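Local atomic coordinates of diguanylate cyclase/phosphodiesterase (Caldicellulosiruptor saccharolyticus, PDB entry 3MTK), a protein that probably takes part in the turnover of the bacterial second messenger cyclic di-GMP, this chain being its GGDEF (diguanylate cyclase-like) domain. Residues P16-L21 against N139-C144. Sequence-based numbering, arbitrary orientation.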
ATOM      1  N   PRO A  16       8.928   5.168  -4.291  1.00 40.60           N
ATOM      2  CA  PRO A  16       9.925   5.214  -3.221  1.00 40.94           C
ATOM      3  C   PRO A  16       9.752   3.929  -2.398  1.00 42.27           C
ATOM      4  O   PRO A  16       8.637   3.407  -2.290  1.00 42.26           O
ATOM      5  CB  PRO A  16       9.566   6.494  -2.459  1.00 40.20           C
ATOM      6  CG  PRO A  16       8.122   6.752  -2.814  1.00 39.14           C
ATOM      7  CD  PRO A  16       8.023   6.330  -4.247  1.00 39.16           C
ATOM      8  N   ASN A  17      10.838   3.414  -1.825  1.00 41.55           N
ATOM      9  CA  ASN A  17      10.767   2.165  -1.064  1.00 42.23           C
ATOM     10  C   ASN A  17      10.501   2.329   0.428  1.00 43.68           C
ATOM     11  O   ASN A  17      10.007   3.368   0.867  1.00 45.94           O
ATOM     12  CB  ASN A  17      12.041   1.350  -1.281  1.00 40.22           C
ATOM     13  CG  ASN A  17      13.277   2.046  -0.756  1.00 37.69           C
ATOM     14  OD1 ASN A  17      14.399   1.592  -0.976  1.00 39.03           O
ATOM     15  ND2 ASN A  17      13.082   3.147  -0.057  1.00 36.39           N
ATOM     16  N   LYS A  18      10.824   1.303   1.209  1.00 43.77           N
ATOM     17  CA  LYS A  18      10.572   1.367   2.642  1.00 44.86           C
ATOM     18  C   LYS A  18      11.474   2.355   3.394  1.00 44.19           C
ATOM     19  O   LYS A  18      11.081   2.895   4.426  1.00 45.18           O
ATOM     20  CB  LYS A  18      10.668  -0.026   3.266  1.00 44.81           C
ATOM     21  CG  LYS A  18      10.249  -0.042   4.721  1.00 47.87           C
ATOM     22  CD  LYS A  18      10.392  -1.409   5.365  1.00 52.06           C
ATOM     23  CE  LYS A  18       9.302  -2.373   4.917  1.00 57.55           C
ATOM     24  NZ  LYS A  18       9.210  -3.573   5.819  1.00 59.00           N
ATOM     25  N   ASN A  19      12.675   2.602   2.886  1.00 43.46           N
ATOM     26  CA  ASN A  19      13.567   3.560   3.540  1.00 43.13           C
ATOM     27  C   ASN A  19      12.970   4.966   3.411  1.00 44.02           C
ATOM     28  O   ASN A  19      12.946   5.745   4.375  1.00 44.31           O
ATOM     29  CB  ASN A  19      14.958   3.536   2.903  1.00 39.27           C
ATOM     30  CG  ASN A  19      15.716   2.265   3.218  1.00 37.50           C
ATOM     31  OD1 ASN A  19      15.627   1.742   4.325  1.00 34.30           O
ATOM     32  ND2 ASN A  19      16.483   1.771   2.249  1.00 34.67           N
ATOM     33  N   SER A  20      12.491   5.281   2.211  1.00 44.01           N
ATOM     34  CA  SER A  20      11.877   6.566   1.947  1.00 44.48           C
ATOM     35  C   SER A  20      10.622   6.701   2.791  1.00 45.32           C
ATOM     36  O   SER A  20      10.320   7.784   3.285  1.00 47.04           O
ATOM     37  CB  SER A  20      11.541   6.690   0.466  1.00 44.57           C
ATOM     38  OG  SER A  20      12.706   6.476  -0.317  1.00 47.82           O
ATOM     39  N   LEU A  21       9.895   5.600   2.965  1.00 44.93           N
ATOM     40  CA  LEU A  21       8.687   5.621   3.785  1.00 44.18           C
ATOM     41  C   LEU A  21       9.061   6.026   5.203  1.00 45.06           C
ATOM     42  O   LEU A  21       8.351   6.800   5.848  1.00 47.04           O
ATOM     43  CB  LEU A  21       8.019   4.237   3.833  1.00 42.11           C
ATOM     44  CG  LEU A  21       6.900   4.075   4.875  1.00 38.71           C
ATOM     45  CD1 LEU A  21       5.807   5.094   4.596  1.00 36.80           C
ATOM     46  CD2 LEU A  21       6.322   2.667   4.837  1.00 37.16           C
ATOM     47  N   ASN A 139       7.241   1.617  15.061  1.00 52.72           N
ATOM     48  CA  ASN A 139       6.007   1.286  15.780  1.00 53.72           C
ATOM     49  C   ASN A 139       4.735   1.477  14.959  1.00 51.96           C
ATOM     50  O   ASN A 139       3.774   0.732  15.117  1.00 51.52           O
ATOM     51  CB  ASN A 139       5.915   2.107  17.066  1.00 56.11           C
ATOM     52  CG  ASN A 139       7.038   1.789  18.037  1.00 60.15           C
ATOM     53  OD1 ASN A 139       8.217   1.885  17.691  1.00 62.13           O
ATOM     54  ND2 ASN A 139       6.676   1.408  19.258  1.00 61.66           N
ATOM     55  N   LEU A 140       4.729   2.483  14.092  1.00 51.96           N
ATOM     56  CA  LEU A 140       3.579   2.762  13.236  1.00 50.96           C
ATOM     57  C   LEU A 140       3.478   1.693  12.167  1.00 50.23           C
ATOM     58  O   LEU A 140       2.397   1.168  11.883  1.00 48.62           O
ATOM     59  CB  LEU A 140       3.736   4.121  12.557  1.00 51.56           C
ATOM     60  CG  LEU A 140       3.332   5.370  13.339  1.00 52.39           C
ATOM     61  CD1 LEU A 140       4.080   6.582  12.789  1.00 52.36           C
ATOM     62  CD2 LEU A 140       1.824   5.564  13.249  1.00 52.13           C
HETATM   63  N   MSE A 141       4.618   1.396  11.559  1.00 48.83           N
HETATM   64  CA  MSE A 141       4.673   0.390  10.522  1.00 49.23           C
HETATM   65  C   MSE A 141       4.296  -0.950  11.116  1.00 47.86           C
HETATM   66  O   MSE A 141       3.681  -1.778  10.454  1.00 47.26           O
HETATM   67  CB  MSE A 141       6.067   0.339   9.922  1.00 50.74           C
HETATM   68  CG  MSE A 141       6.395   1.598   9.191  1.00 56.44           C
HETATM   69 SE   MSE A 141       7.983   1.397   8.168  1.00 71.02          SE
HETATM   70  CE  MSE A 141       7.384  -0.025   6.990  1.00 66.61           C
ATOM     71  N   ARG A 142       4.667  -1.161  12.373  1.00 46.77           N
ATOM     72  CA  ARG A 142       4.319  -2.398  13.050  1.00 44.99           C
ATOM     73  C   ARG A 142       2.808  -2.413  13.213  1.00 44.53           C
ATOM     74  O   ARG A 142       2.151  -3.405  12.919  1.00 44.30           O
ATOM     75  CB  ARG A 142       4.992  -2.463  14.415  1.00 42.55           C
ATOM     76  CG  ARG A 142       6.478  -2.689  14.343  1.00 41.56           C
ATOM     77  CD  ARG A 142       7.106  -2.686  15.722  1.00 41.65           C
ATOM     78  NE  ARG A 142       8.438  -3.285  15.686  1.00 44.41           N
ATOM     79  CZ  ARG A 142       9.290  -3.288  16.704  1.00 41.99           C
ATOM     80  NH1 ARG A 142       8.955  -2.717  17.849  1.00 42.87           N
ATOM     81  NH2 ARG A 142      10.472  -3.870  16.577  1.00 43.69           N
ATOM     82  N   ARG A 143       2.251  -1.294  13.655  1.00 45.31           N
ATOM     83  CA  ARG A 143       0.814  -1.221  13.848  1.00 47.41           C
ATOM     84  C   ARG A 143       0.019  -1.502  12.578  1.00 48.05           C
ATOM     85  O   ARG A 143      -1.035  -2.133  12.627  1.00 48.09           O
ATOM     86  CB  ARG A 143       0.418   0.136  14.389  1.00 48.63           C
ATOM     87  CG  ARG A 143      -1.027   0.177  14.822  1.00 52.45           C
ATOM     88  CD  ARG A 143      -1.302   1.479  15.501  1.00 56.95           C
ATOM     89  NE  ARG A 143      -0.323   1.722  16.548  1.00 60.40           N
ATOM     90  CZ  ARG A 143      -0.103   2.914  17.082  1.00 64.10           C
ATOM     91  NH1 ARG A 143      -0.798   3.963  16.657  1.00 67.04           N
ATOM     92  NH2 ARG A 143       0.804   3.057  18.038  1.00 65.24           N
ATOM     93  N   CYS A 144       0.517  -1.018  11.445  1.00 48.06           N
ATOM     94  CA  CYS A 144      -0.157  -1.237  10.177  1.00 46.90           C
ATOM     95  C   CYS A 144      -0.084  -2.699   9.835  1.00 46.52           C
ATOM     96  O   CYS A 144      -1.046  -3.297   9.355  1.00 46.95           O
ATOM     97  CB  CYS A 144       0.510  -0.443   9.068  1.00 47.03           C
ATOM     98  SG  CYS A 144      -0.469   0.940   8.552  1.00 50.49           S
TER
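Leu21 and Met141 bring their backbones closest, with 9.4 Å between their CA atoms, so the first turn of helix 18-30 and the 139-144 part of helix 137-154 meet through side chains alone. The contact is a compact example of one long, unbranched side chain bridging two helices that stand well apart. Met141, built as selenomethionine, points toward the other helix and runs out extended as far as its selenium, then bends at the last torsion (chi3 61°), which turns the terminal methyl CE toward the opening turn of helix 18-30. There CE meets two residues about one helical turn apart. Leu21 comes from the opposite direction, tip to tip, its methyl CD2 lying 3.6 Å from CE of Met141 and 3.9 Å from SE of the same residue. Lys18 crosses the methionine's end at a slant instead: CG, CD and CE of Lys18 each lie 3.7 Å from CE of Met141; the bend at chi3 (-75°) keeps Lys18 CE beside the methyl, whereas the amine is a little farther away. Around this junction, Leu21 also touches Phe81, Ile83 and Leu39, and Met141 rests on Phe41, Ile22 and Leu25; the two helices thus come together over strands 37-44 and 79-84 of the central sheet of the GGDEF domain. With no hydrogen bond or salt bridge between the two segments, their contact is one of dispersion and apolar burial: a selenoether side chain, in place of the natural thioether, sets its methyl against both a buried leucine and the aliphatic part of an exposed lysine.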